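Local atomic coordinates of DUF309 domain-containing protein (PDB entry 2CWY), a protein that is of unknown function, belongs to the DUF309 family and folds into a small, compact, all-helical unit. Residues 3-8 against 36-41; 10-15 against 86-91; 42-47 against 66-71. One frame throughout, in Å; residues are numbered along the deposited sequence.

From the N terminus, the chain enters helix 5-13, which takes part in two of the three contacts. Contact 1 closes the first loop, bringing the start of this helix and Pro3 just before it onto helix 33-53, with helix 17-30 in between along the sequence. Contact 2 opens at residues 10-15, before contact 1 has closed, and closes only on helix 81-92, so the two cross. After contact 1 is complete, contact 3 folds helix 59-69 back on helix 33-53; it lies wholly within the long loop of contact 2. Helix 33-53 thus packs against helix 5-13 in contact 1 and helix 59-69 in contact 3, while contact 2 joins the first and last helices.

Contact 1: 3-8 against 36-41; sequences PDWEEV and RRLLQG
Trp5 leans toward Leu38 and Leu39, bringing the start of helix 5-13 against helix 33-53 in the all-helical fold. From CB, which points at the opposing helix, the side chain turns so that CG lies anti to the carbonyl carbon (chi1 -66°), and the indole extends toward helix 33-53. Pro3 covers one face of the rings, its CB 3.9 Å above the plane and over the centre. At the five-membered ring, NE1 makes a weak hydrogen bond to Met77 O. Further out, CZ2 lies 4.3 Å from Leu38 CD2. The far corner, CH2, reaches Leu39 CD2 at 4.0 Å, and both leucine methyls come in obliquely to the ring. Leu39 CD2 also meets Pro3 CG at 3.8 Å, so this one methyl touches both groups, resting against the outer end of the proline-on-indole stack. Leu24 of helix 17-30 packs on both Pro3 and Trp5. Behind them, Asp4 is the N-cap of helix 5-13, with OD1 accepting from Glu7 N at 3.2 Å and more weakly from Glu6 N. All four touching residues are buried, and the contact rests on van der Waals packing and burial of apolar surface, with no directional bond across it to fix its geometry.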
ATOM      1  N   PRO A   3     -11.989  -3.534  -0.644  1.00 14.10           N
ATOM      2  CA  PRO A   3     -11.128  -4.655  -0.250  1.00 12.23           C
ATOM      3  C   PRO A   3     -11.460  -5.295   1.104  1.00 12.01           C
ATOM      4  O   PRO A   3     -11.928  -4.618   2.012  1.00 11.44           O
ATOM      5  CB  PRO A   3      -9.728  -4.023  -0.219  1.00 12.91           C
ATOM      6  CG  PRO A   3      -9.835  -2.852  -1.149  1.00 13.72           C
ATOM      7  CD  PRO A   3     -11.200  -2.301  -0.824  1.00 12.82           C
ATOM      8  N   ASP A   4     -11.235  -6.602   1.220  1.00 10.61           N
ATOM      9  CA  ASP A   4     -11.390  -7.292   2.500  1.00 10.59           C
ATOM     10  C   ASP A   4      -9.938  -7.186   2.983  1.00  9.93           C
ATOM     11  O   ASP A   4      -9.087  -7.966   2.566  1.00  9.10           O
ATOM     12  CB  ASP A   4     -11.748  -8.771   2.316  1.00 13.77           C
ATOM     13  CG  ASP A   4     -11.728  -9.542   3.630  1.00 15.20           C
ATOM     14  OD1 ASP A   4     -10.917  -9.202   4.521  1.00 17.15           O
ATOM     15  OD2 ASP A   4     -12.513 -10.497   3.778  1.00 16.81           O
ATOM     16  N   TRP A   5      -9.651  -6.211   3.841  1.00 10.06           N
ATOM     17  CA  TRP A   5      -8.279  -6.005   4.291  1.00 10.26           C
ATOM     18  C   TRP A   5      -7.660  -7.188   5.035  1.00 12.16           C
ATOM     19  O   TRP A   5      -6.440  -7.331   5.071  1.00 12.69           O
ATOM     20  CB  TRP A   5      -8.191  -4.700   5.107  1.00  9.24           C
ATOM     21  CG  TRP A   5      -8.464  -3.456   4.283  1.00 10.43           C
ATOM     22  CD1 TRP A   5      -9.505  -2.576   4.426  1.00 11.26           C
ATOM     23  CD2 TRP A   5      -7.654  -2.941   3.209  1.00  9.89           C
ATOM     24  NE1 TRP A   5      -9.386  -1.547   3.511  1.00 12.24           N
ATOM     25  CE2 TRP A   5      -8.261  -1.751   2.756  1.00 10.71           C
ATOM     26  CE3 TRP A   5      -6.470  -3.373   2.594  1.00 11.04           C
ATOM     27  CZ2 TRP A   5      -7.720  -0.981   1.707  1.00 12.04           C
ATOM     28  CZ3 TRP A   5      -5.929  -2.603   1.553  1.00 10.17           C
ATOM     29  CH2 TRP A   5      -6.560  -1.423   1.125  1.00  9.97           C
ATOM     30  N   GLU A   6      -8.487  -8.052   5.614  1.00 12.22           N
ATOM     31  CA  GLU A   6      -7.944  -9.214   6.297  1.00 13.05           C
ATOM     32  C   GLU A   6      -7.245 -10.080   5.251  1.00 11.58           C
ATOM     33  O   GLU A   6      -6.150 -10.579   5.473  1.00 11.49           O
ATOM     34  CB  GLU A   6      -9.059 -10.000   6.989  1.00 16.66           C
ATOM     35  CG  GLU A   6      -8.559 -10.940   8.087  1.00 24.77           C
ATOM     36  CD  GLU A   6      -7.502 -10.300   9.002  1.00 28.06           C
ATOM     37  OE1 GLU A   6      -7.515  -9.058   9.186  1.00 33.06           O
ATOM     38  OE2 GLU A   6      -6.662 -11.048   9.551  1.00 30.46           O
ATOM     39  N   GLU A   7      -7.881 -10.246   4.098  1.00 12.27           N
ATOM     40  CA  GLU A   7      -7.292 -11.030   3.017  1.00 11.79           C
ATOM     41  C   GLU A   7      -6.055 -10.348   2.446  1.00 10.59           C
ATOM     42  O   GLU A   7      -5.031 -10.992   2.198  1.00 10.48           O
ATOM     43  CB  GLU A   7      -8.299 -11.220   1.882  1.00 18.15           C
ATOM     44  CG  GLU A   7      -9.376 -12.220   2.199  1.00 24.99           C
ATOM     45  CD  GLU A   7      -8.788 -13.549   2.621  1.00 28.62           C
ATOM     46  OE1 GLU A   7      -8.014 -14.132   1.824  1.00 29.41           O
ATOM     47  OE2 GLU A   7      -9.097 -13.995   3.749  1.00 30.35           O
ATOM     48  N   VAL A   8      -6.154  -9.042   2.237  1.00  9.62           N
ATOM     49  CA  VAL A   8      -5.046  -8.289   1.659  1.00  9.62           C
ATOM     50  C   VAL A   8      -3.830  -8.313   2.566  1.00 10.35           C
ATOM     51  O   VAL A   8      -2.710  -8.527   2.114  1.00 11.35           O
ATOM     52  CB  VAL A   8      -5.464  -6.833   1.366  1.00 11.89           C
ATOM     53  CG1 VAL A   8      -4.266  -6.033   0.854  1.00 13.40           C
ATOM     54  CG2 VAL A   8      -6.592  -6.816   0.332  1.00 10.60           C
ATOM     55  N   ARG A  36      -9.407   6.644  -3.259  1.00 11.38           N
ATOM     56  CA  ARG A  36      -8.510   6.366  -4.377  1.00 10.15           C
ATOM     57  C   ARG A  36      -7.070   6.634  -3.936  1.00 10.39           C
ATOM     58  O   ARG A  36      -6.156   5.878  -4.267  1.00  9.14           O
ATOM     59  CB  ARG A  36      -8.876   7.225  -5.612  1.00 10.11           C
ATOM     60  CG  ARG A  36      -8.319   6.692  -6.947  1.00 12.44           C
ATOM     61  CD  ARG A  36      -8.571   7.658  -8.127  1.00 14.85           C
ATOM     62  NE  ARG A  36      -8.001   7.172  -9.388  1.00 17.00           N
ATOM     63  CZ  ARG A  36      -8.623   6.359 -10.241  1.00 18.48           C
ATOM     64  NH1 ARG A  36      -9.852   5.933  -9.989  1.00 19.23           N
ATOM     65  NH2 ARG A  36      -8.007   5.958 -11.348  1.00 19.28           N
ATOM     66  N   ARG A  37      -6.866   7.689  -3.153  1.00  9.40           N
ATOM     67  CA  ARG A  37      -5.521   8.001  -2.688  1.00 10.53           C
ATOM     68  C   ARG A  37      -5.008   6.884  -1.779  1.00 10.05           C
ATOM     69  O   ARG A  37      -3.864   6.432  -1.905  1.00  9.84           O
ATOM     70  CB  ARG A  37      -5.523   9.346  -1.944  1.00 11.41           C
ATOM     71  CG  ARG A  37      -5.509  10.555  -2.884  1.00 14.56           C
ATOM     72  CD  ARG A  37      -5.790  11.835  -2.116  1.00 17.86           C
ATOM     73  NE  ARG A  37      -4.866  12.002  -1.000  1.00 21.83           N
ATOM     74  CZ  ARG A  37      -5.131  12.741   0.071  1.00 24.21           C
ATOM     75  NH1 ARG A  37      -6.293  13.378   0.160  1.00 24.99           N
ATOM     76  NH2 ARG A  37      -4.245  12.828   1.054  1.00 25.70           N
ATOM     77  N   LEU A  38      -5.862   6.431  -0.868  1.00  9.01           N
ATOM     78  CA  LEU A  38      -5.478   5.368   0.032  1.00  8.76           C
ATOM     79  C   LEU A  38      -5.083   4.114  -0.742  1.00  8.55           C
ATOM     80  O   LEU A  38      -4.044   3.520  -0.474  1.00  9.05           O
ATOM     81  CB  LEU A  38      -6.622   5.034   0.978  1.00  9.52           C
ATOM     82  CG  LEU A  38      -6.356   3.768   1.792  1.00 10.58           C
ATOM     83  CD1 LEU A  38      -5.294   4.050   2.854  1.00 11.25           C
ATOM     84  CD2 LEU A  38      -7.623   3.306   2.418  1.00 12.40           C
ATOM     85  N   LEU A  39      -5.914   3.706  -1.701  1.00  8.53           N
ATOM     86  CA  LEU A  39      -5.618   2.499  -2.482  1.00  9.08           C
ATOM     87  C   LEU A  39      -4.296   2.614  -3.241  1.00  9.73           C
ATOM     88  O   LEU A  39      -3.480   1.683  -3.232  1.00  9.18           O
ATOM     89  CB  LEU A  39      -6.786   2.194  -3.434  1.00  8.88           C
ATOM     90  CG  LEU A  39      -8.052   1.730  -2.691  1.00  9.18           C
ATOM     91  CD1 LEU A  39      -9.279   1.934  -3.560  1.00  9.50           C
ATOM     92  CD2 LEU A  39      -7.906   0.257  -2.293  1.00  8.62           C
ATOM     93  N   GLN A  40      -4.058   3.757  -3.874  1.00 10.20           N
ATOM     94  CA  GLN A  40      -2.812   3.922  -4.597  1.00 10.32           C
ATOM     95  C   GLN A  40      -1.612   3.951  -3.647  1.00  9.29           C
ATOM     96  O   GLN A  40      -0.545   3.480  -3.995  1.00  8.01           O
ATOM     97  CB  GLN A  40      -2.832   5.187  -5.441  1.00 10.57           C
ATOM     98  CG  GLN A  40      -1.765   5.149  -6.528  1.00 14.75           C
ATOM     99  CD  GLN A  40      -1.977   6.211  -7.572  1.00 16.84           C
ATOM    100  OE1 GLN A  40      -2.160   7.383  -7.244  1.00 16.70           O
ATOM    101  NE2 GLN A  40      -1.952   5.813  -8.837  1.00 15.60           N
ATOM    102  N   GLY A  41      -1.800   4.502  -2.450  1.00  9.56           N
ATOM    103  CA  GLY A  41      -0.724   4.555  -1.475  1.00  9.36           C
ATOM    104  C   GLY A  41      -0.321   3.155  -1.036  1.00  9.81           C
ATOM    105  O   GLY A  41       0.865   2.834  -0.968  1.00  8.70           O
TER

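Contact 2: 10-15 against 86-91; sequences GLWRAG and QEARRR
Trp12 and Glu87 both hold CG opposite the backbone nitrogen, with chi1 at -178° in the tryptophan and -179° in the glutamate, and these torsions bring the indole and the carboxylate together between helices 5-13 and 81-92. The join lies near the C-terminal end of helix 5-13, which finishes in a Schellman motif with Gly15, at positive phi, as its C-prime residue; Gly15 N donates to Trp12 O at 3.0 Å. The two side chains run past each other in opposite directions, ring and carboxylate almost perpendicular. Trp12 NE1 donates to Glu87 OE1 at 2.9 Å, with an N-H...O angle of 161°. The oxygen lies in the indole plane, whereas the N-H reaches it from well above the carboxylate plane. The same oxygen accepts from Arg91 NE at 2.8 Å through its anti lone pair, in a salt bridge one turn along the helix. Two donors therefore grip OE1, and the arginine probably stabilises the charged carboxylate. The indole also packs on Leu45, Ala46 and Leu49 of helix 33-53, its six-membered ring meeting Leu45 and Ala46, and it meets Tyr17 edge-to-face. Arg89, on the same helix as Glu87, makes a salt bridge to Glu66 of helix 59-69. At the far edge of the indole, Trp12 CH2 lies 4.4 Å from Ala88 CB.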
ATOM      1  N   GLY A  10      -3.228 -10.527   4.575  1.00 10.89           N
ATOM      2  CA  GLY A  10      -2.806 -11.918   4.596  1.00 12.52           C
ATOM      3  C   GLY A  10      -1.758 -12.120   3.515  1.00 11.77           C
ATOM      4  O   GLY A  10      -0.730 -12.761   3.738  1.00 10.68           O
ATOM      5  N   LEU A  11      -2.016 -11.571   2.331  1.00 11.93           N
ATOM      6  CA  LEU A  11      -1.063 -11.672   1.227  1.00 11.82           C
ATOM      7  C   LEU A  11       0.226 -10.961   1.624  1.00 12.43           C
ATOM      8  O   LEU A  11       1.329 -11.465   1.386  1.00 10.87           O
ATOM      9  CB  LEU A  11      -1.618 -10.997  -0.031  1.00 10.76           C
ATOM     10  CG  LEU A  11      -2.885 -11.592  -0.642  1.00 10.59           C
ATOM     11  CD1 LEU A  11      -3.469 -10.583  -1.631  1.00 11.01           C
ATOM     12  CD2 LEU A  11      -2.564 -12.917  -1.337  1.00 11.51           C
ATOM     13  N   TRP A  12       0.073  -9.781   2.218  1.00 11.90           N
ATOM     14  CA  TRP A  12       1.217  -8.977   2.656  1.00 12.11           C
ATOM     15  C   TRP A  12       2.078  -9.736   3.665  1.00 10.66           C
ATOM     16  O   TRP A  12       3.310  -9.729   3.571  1.00 10.79           O
ATOM     17  CB  TRP A  12       0.723  -7.677   3.285  1.00 10.78           C
ATOM     18  CG  TRP A  12       1.812  -6.729   3.735  1.00 14.67           C
ATOM     19  CD1 TRP A  12       2.643  -6.875   4.817  1.00 15.69           C
ATOM     20  CD2 TRP A  12       2.162  -5.474   3.132  1.00 13.39           C
ATOM     21  NE1 TRP A  12       3.482  -5.790   4.923  1.00 15.08           N
ATOM     22  CE2 TRP A  12       3.207  -4.916   3.904  1.00 14.73           C
ATOM     23  CE3 TRP A  12       1.694  -4.767   2.015  1.00 15.50           C
ATOM     24  CZ2 TRP A  12       3.790  -3.679   3.596  1.00 13.93           C
ATOM     25  CZ3 TRP A  12       2.280  -3.531   1.709  1.00 13.45           C
ATOM     26  CH2 TRP A  12       3.313  -3.005   2.499  1.00 16.30           C
ATOM     27  N   ARG A  13       1.425 -10.373   4.631  1.00 10.62           N
ATOM     28  CA  ARG A  13       2.128 -11.148   5.658  1.00 12.59           C
ATOM     29  C   ARG A  13       2.866 -12.328   5.045  1.00 11.67           C
ATOM     30  O   ARG A  13       3.917 -12.751   5.543  1.00 11.89           O
ATOM     31  CB  ARG A  13       1.138 -11.659   6.710  1.00 15.50           C
ATOM     32  CG  ARG A  13       0.698 -10.602   7.698  1.00 21.92           C
ATOM     33  CD  ARG A  13      -0.119 -11.222   8.807  1.00 26.94           C
ATOM     34  NE  ARG A  13      -1.509 -11.433   8.417  1.00 31.80           N
ATOM     35  CZ  ARG A  13      -2.472 -10.534   8.591  1.00 32.08           C
ATOM     36  NH1 ARG A  13      -2.191  -9.363   9.153  1.00 34.12           N
ATOM     37  NH2 ARG A  13      -3.714 -10.807   8.203  1.00 34.09           N
ATOM     38  N   ALA A  14       2.312 -12.865   3.965  1.00 11.09           N
ATOM     39  CA  ALA A  14       2.937 -13.985   3.271  1.00 12.80           C
ATOM     40  C   ALA A  14       3.988 -13.512   2.255  1.00 13.16           C
ATOM     41  O   ALA A  14       4.537 -14.319   1.495  1.00 13.59           O
ATOM     42  CB  ALA A  14       1.877 -14.837   2.584  1.00 11.99           C
ATOM     43  N   GLY A  15       4.260 -12.209   2.240  1.00 12.23           N
ATOM     44  CA  GLY A  15       5.258 -11.662   1.328  1.00 13.69           C
ATOM     45  C   GLY A  15       4.877 -11.596  -0.145  1.00 13.25           C
ATOM     46  O   GLY A  15       5.744 -11.499  -1.025  1.00 11.90           O
ATOM     47  N   GLN A  86       4.202   2.425   8.468  1.00  7.04           N
ATOM     48  CA  GLN A  86       5.284   2.285   9.450  1.00  7.73           C
ATOM     49  C   GLN A  86       6.079   1.016   9.158  1.00  9.28           C
ATOM     50  O   GLN A  86       7.311   1.035   9.171  1.00  7.30           O
ATOM     51  CB  GLN A  86       4.712   2.211  10.867  1.00  9.66           C
ATOM     52  CG  GLN A  86       5.751   1.951  11.967  1.00 11.03           C
ATOM     53  CD  GLN A  86       5.127   1.988  13.348  1.00 12.56           C
ATOM     54  OE1 GLN A  86       4.367   1.094  13.722  1.00 17.50           O
ATOM     55  NE2 GLN A  86       5.424   3.032  14.102  1.00 13.54           N
ATOM     56  N   GLU A  87       5.376  -0.082   8.882  1.00  9.12           N
ATOM     57  CA  GLU A  87       6.051  -1.342   8.591  1.00 11.18           C
ATOM     58  C   GLU A  87       6.872  -1.240   7.305  1.00 10.07           C
ATOM     59  O   GLU A  87       8.037  -1.649   7.267  1.00  8.64           O
ATOM     60  CB  GLU A  87       5.057  -2.508   8.474  1.00 11.00           C
ATOM     61  CG  GLU A  87       5.770  -3.854   8.184  1.00 15.42           C
ATOM     62  CD  GLU A  87       4.820  -5.002   7.869  1.00 19.21           C
ATOM     63  OE1 GLU A  87       5.257  -5.963   7.196  1.00 19.84           O
ATOM     64  OE2 GLU A  87       3.642  -4.957   8.296  1.00 23.24           O
ATOM     65  N   ALA A  88       6.266  -0.694   6.252  1.00 10.71           N
ATOM     66  CA  ALA A  88       6.974  -0.538   4.980  1.00 10.46           C
ATOM     67  C   ALA A  88       8.246   0.277   5.179  1.00  9.01           C
ATOM     68  O   ALA A  88       9.316  -0.089   4.676  1.00  9.42           O
ATOM     69  CB  ALA A  88       6.079   0.154   3.958  1.00 10.43           C
ATOM     70  N   ARG A  89       8.129   1.391   5.893  1.00  9.29           N
ATOM     71  CA  ARG A  89       9.286   2.238   6.148  1.00  9.78           C
ATOM     72  C   ARG A  89      10.396   1.456   6.836  1.00  9.37           C
ATOM     73  O   ARG A  89      11.559   1.535   6.443  1.00 10.83           O
ATOM     74  CB  ARG A  89       8.890   3.440   7.004  1.00 10.92           C
ATOM     75  CG  ARG A  89       8.224   4.562   6.225  1.00 11.41           C
ATOM     76  CD  ARG A  89       7.616   5.589   7.176  1.00 15.55           C
ATOM     77  NE  ARG A  89       7.123   6.763   6.460  1.00 19.14           N
ATOM     78  CZ  ARG A  89       6.310   7.676   6.983  1.00 19.89           C
ATOM     79  NH1 ARG A  89       5.886   7.550   8.232  1.00 20.55           N
ATOM     80  NH2 ARG A  89       5.938   8.727   6.265  1.00 21.56           N
ATOM     81  N   ARG A  90      10.046   0.688   7.857  1.00 11.38           N
ATOM     82  CA  ARG A  90      11.061  -0.085   8.558  1.00 13.19           C
ATOM     83  C   ARG A  90      11.705  -1.123   7.654  1.00 13.36           C
ATOM     84  O   ARG A  90      12.936  -1.256   7.645  1.00 13.52           O
ATOM     85  CB  ARG A  90      10.461  -0.726   9.806  1.00 14.53           C
ATOM     86  CG  ARG A  90      10.229   0.299  10.879  1.00 19.33           C
ATOM     87  CD  ARG A  90       9.495  -0.262  12.075  1.00 23.08           C
ATOM     88  NE  ARG A  90       9.329   0.764  13.102  1.00 23.61           N
ATOM     89  CZ  ARG A  90       8.444   0.675  14.086  1.00 26.21           C
ATOM     90  NH1 ARG A  90       7.659  -0.388  14.163  1.00 25.14           N
ATOM     91  NH2 ARG A  90       8.333   1.647  14.979  1.00 26.55           N
ATOM     92  N   ARG A  91      10.895  -1.831   6.868  1.00 12.59           N
ATOM     93  CA  ARG A  91      11.440  -2.831   5.953  1.00 14.15           C
ATOM     94  C   ARG A  91      12.368  -2.216   4.900  1.00 14.35           C
ATOM     95  O   ARG A  91      13.294  -2.871   4.423  1.00 15.39           O
ATOM     96  CB  ARG A  91      10.317  -3.600   5.256  1.00 14.58           C
ATOM     97  CG  ARG A  91       9.611  -4.609   6.163  1.00 16.64           C
ATOM     98  CD  ARG A  91       8.555  -5.411   5.413  1.00 17.71           C
ATOM     99  NE  ARG A  91       7.901  -6.383   6.287  1.00 18.79           N
ATOM    100  CZ  ARG A  91       8.450  -7.529   6.672  1.00 20.32           C
ATOM    101  NH1 ARG A  91       9.663  -7.859   6.253  1.00 19.79           N
ATOM    102  NH2 ARG A  91       7.787  -8.342   7.490  1.00 22.01           N
TER

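Contact 3: 42-47 against 66-71; sequences VILLAA and EARLEG
The backbones carrying Leu44 and Leu45 on one side and Arg68 and Leu69 on the other run roughly antiparallel, as the two arms of a helical hairpin formed by helices 33-53 and 59-69. Their closest alpha carbons, Leu45 CA and Glu66 CA, are 8.8 Å apart. Glu70 is the first residue to leave helical geometry, so the contact sits at the last turn of the second arm. Near its surface, Leu44 CD1 lies 4.1 Å from Arg68 CG, the two side chains crossing at a slant. Arg68 CG lies anti to the carbonyl carbon, and the chain then bends sharply at chi2 (-84°), which leaves its aliphatic stem beside the leucine while NE turns back to Gln40. There NE donates to Gln40 OE1, and Arg68 O accepts from Arg37 NE, so the same residue is tied to helix 33-53 through both its side chain and its backbone. Deeper in, Leu45 and Leu69 are buried and make the leucine-to-leucine contact. Helix 81-92 closes over this side, with Leu85 against Leu45 and Trp81 against Leu69. The leucines meet through their methyls, Leu45 CD1 and Leu69 CD1 being 4.3 Å apart.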
ATOM      1  N   VAL A  42      -1.306   2.316  -0.733  1.00  8.36           N
ATOM      2  CA  VAL A  42      -1.033   0.936  -0.320  1.00  8.31           C
ATOM      3  C   VAL A  42      -0.373   0.180  -1.491  1.00  8.15           C
ATOM      4  O   VAL A  42       0.559  -0.606  -1.297  1.00  6.10           O
ATOM      5  CB  VAL A  42      -2.338   0.209   0.093  1.00  8.29           C
ATOM      6  CG1 VAL A  42      -2.050  -1.272   0.400  1.00  7.66           C
ATOM      7  CG2 VAL A  42      -2.944   0.886   1.303  1.00  8.39           C
ATOM      8  N   ILE A  43      -0.869   0.423  -2.703  1.00  7.95           N
ATOM      9  CA  ILE A  43      -0.306  -0.204  -3.887  1.00  7.45           C
ATOM     10  C   ILE A  43       1.178   0.175  -4.029  1.00  8.06           C
ATOM     11  O   ILE A  43       2.017  -0.680  -4.325  1.00  5.56           O
ATOM     12  CB  ILE A  43      -1.081   0.233  -5.163  1.00  8.25           C
ATOM     13  CG1 ILE A  43      -2.380  -0.574  -5.290  1.00  3.41           C
ATOM     14  CG2 ILE A  43      -0.199   0.069  -6.401  1.00  8.42           C
ATOM     15  CD1 ILE A  43      -3.299  -0.060  -6.379  1.00  6.19           C
ATOM     16  N   LEU A  44       1.496   1.449  -3.807  1.00  6.07           N
ATOM     17  CA  LEU A  44       2.878   1.925  -3.941  1.00  6.29           C
ATOM     18  C   LEU A  44       3.799   1.387  -2.841  1.00  6.36           C
ATOM     19  O   LEU A  44       4.994   1.207  -3.066  1.00  7.15           O
ATOM     20  CB  LEU A  44       2.899   3.464  -3.968  1.00  7.09           C
ATOM     21  CG  LEU A  44       2.303   4.094  -5.243  1.00  9.28           C
ATOM     22  CD1 LEU A  44       1.964   5.581  -5.013  1.00  8.45           C
ATOM     23  CD2 LEU A  44       3.313   3.942  -6.375  1.00 10.90           C
ATOM     24  N   LEU A  45       3.253   1.143  -1.652  1.00  4.58           N
ATOM     25  CA  LEU A  45       4.057   0.572  -0.571  1.00  5.26           C
ATOM     26  C   LEU A  45       4.368  -0.877  -0.954  1.00  7.39           C
ATOM     27  O   LEU A  45       5.506  -1.345  -0.805  1.00  6.58           O
ATOM     28  CB  LEU A  45       3.289   0.593   0.753  1.00  5.14           C
ATOM     29  CG  LEU A  45       2.944   1.978   1.307  1.00  6.29           C
ATOM     30  CD1 LEU A  45       2.249   1.816   2.655  1.00  8.31           C
ATOM     31  CD2 LEU A  45       4.208   2.799   1.464  1.00  7.72           C
ATOM     32  N   ALA A  46       3.355  -1.593  -1.440  1.00  6.64           N
ATOM     33  CA  ALA A  46       3.571  -2.979  -1.857  1.00  7.66           C
ATOM     34  C   ALA A  46       4.618  -2.994  -2.981  1.00  8.87           C
ATOM     35  O   ALA A  46       5.550  -3.808  -2.976  1.00  8.44           O
ATOM     36  CB  ALA A  46       2.246  -3.607  -2.344  1.00  7.88           C
ATOM     37  N   ALA A  47       4.465  -2.080  -3.935  1.00  7.54           N
ATOM     38  CA  ALA A  47       5.386  -1.989  -5.068  1.00  8.02           C
ATOM     39  C   ALA A  47       6.820  -1.723  -4.615  1.00  8.01           C
ATOM     40  O   ALA A  47       7.770  -2.258  -5.191  1.00  9.68           O
ATOM     41  CB  ALA A  47       4.912  -0.887  -6.041  1.00  9.46           C
ATOM     42  N   GLU A  66       3.788   8.121   0.282  1.00 11.13           N
ATOM     43  CA  GLU A  66       3.643   9.107   1.346  1.00 11.75           C
ATOM     44  C   GLU A  66       2.883  10.327   0.841  1.00 12.09           C
ATOM     45  O   GLU A  66       2.043  10.880   1.555  1.00 11.31           O
ATOM     46  CB  GLU A  66       5.021   9.500   1.889  1.00 15.15           C
ATOM     47  CG  GLU A  66       5.745   8.308   2.545  1.00 16.79           C
ATOM     48  CD  GLU A  66       7.161   8.616   3.006  1.00 20.40           C
ATOM     49  OE1 GLU A  66       7.918   9.254   2.244  1.00 20.90           O
ATOM     50  OE2 GLU A  66       7.517   8.189   4.127  1.00 20.85           O
ATOM     51  N   ALA A  67       3.161  10.732  -0.395  1.00 11.85           N
ATOM     52  CA  ALA A  67       2.490  11.882  -0.986  1.00 14.47           C
ATOM     53  C   ALA A  67       0.980  11.647  -1.072  1.00 14.93           C
ATOM     54  O   ALA A  67       0.179  12.558  -0.851  1.00 16.72           O
ATOM     55  CB  ALA A  67       3.057  12.154  -2.373  1.00 16.56           C
ATOM     56  N   ARG A  68       0.593  10.420  -1.389  1.00 12.58           N
ATOM     57  CA  ARG A  68      -0.818  10.084  -1.505  1.00 12.36           C
ATOM     58  C   ARG A  68      -1.509   9.940  -0.148  1.00 12.07           C
ATOM     59  O   ARG A  68      -2.679  10.315   0.006  1.00 13.32           O
ATOM     60  CB  ARG A  68      -0.985   8.760  -2.258  1.00 13.99           C
ATOM     61  CG  ARG A  68      -0.284   8.663  -3.607  1.00 18.40           C
ATOM     62  CD  ARG A  68      -1.093   9.255  -4.740  1.00 23.53           C
ATOM     63  NE  ARG A  68      -0.432   9.032  -6.027  1.00 24.06           N
ATOM     64  CZ  ARG A  68       0.675   9.659  -6.416  1.00 26.95           C
ATOM     65  NH1 ARG A  68       1.246  10.554  -5.620  1.00 27.87           N
ATOM     66  NH2 ARG A  68       1.213   9.386  -7.598  1.00 24.33           N
ATOM     67  N   LEU A  69      -0.798   9.377   0.827  1.00 11.27           N
ATOM     68  CA  LEU A  69      -1.375   9.120   2.152  1.00 11.04           C
ATOM     69  C   LEU A  69      -1.400  10.334   3.063  1.00 13.56           C
ATOM     70  O   LEU A  69      -2.181  10.403   4.016  1.00 12.12           O
ATOM     71  CB  LEU A  69      -0.609   7.978   2.830  1.00 11.59           C
ATOM     72  CG  LEU A  69      -0.644   6.654   2.053  1.00  9.48           C
ATOM     73  CD1 LEU A  69       0.414   5.709   2.574  1.00 13.07           C
ATOM     74  CD2 LEU A  69      -2.046   6.031   2.159  1.00  8.66           C
ATOM     75  N   GLU A  70      -0.545  11.296   2.755  1.00 17.15           N
ATOM     76  CA  GLU A  70      -0.451  12.509   3.548  1.00 20.42           C
ATOM     77  C   GLU A  70      -1.777  13.227   3.716  1.00 18.73           C
ATOM     78  O   GLU A  70      -2.415  13.597   2.734  1.00 18.96           O
ATOM     79  CB  GLU A  70       0.548  13.473   2.910  1.00 24.18           C
ATOM     80  CG  GLU A  70       0.713  14.769   3.691  1.00 29.67           C
ATOM     81  CD  GLU A  70       1.403  14.559   5.028  1.00 33.66           C
ATOM     82  OE1 GLU A  70       0.956  13.688   5.809  1.00 35.99           O
ATOM     83  OE2 GLU A  70       2.395  15.270   5.298  1.00 37.52           O
ATOM     84  N   GLY A  71      -2.186  13.418   4.969  1.00 17.10           N
ATOM     85  CA  GLY A  71      -3.417  14.138   5.242  1.00 16.01           C
ATOM     86  C   GLY A  71      -4.693  13.323   5.262  1.00 16.10           C
ATOM     87  O   GLY A  71      -5.770  13.865   5.524  1.00 16.34           O
TER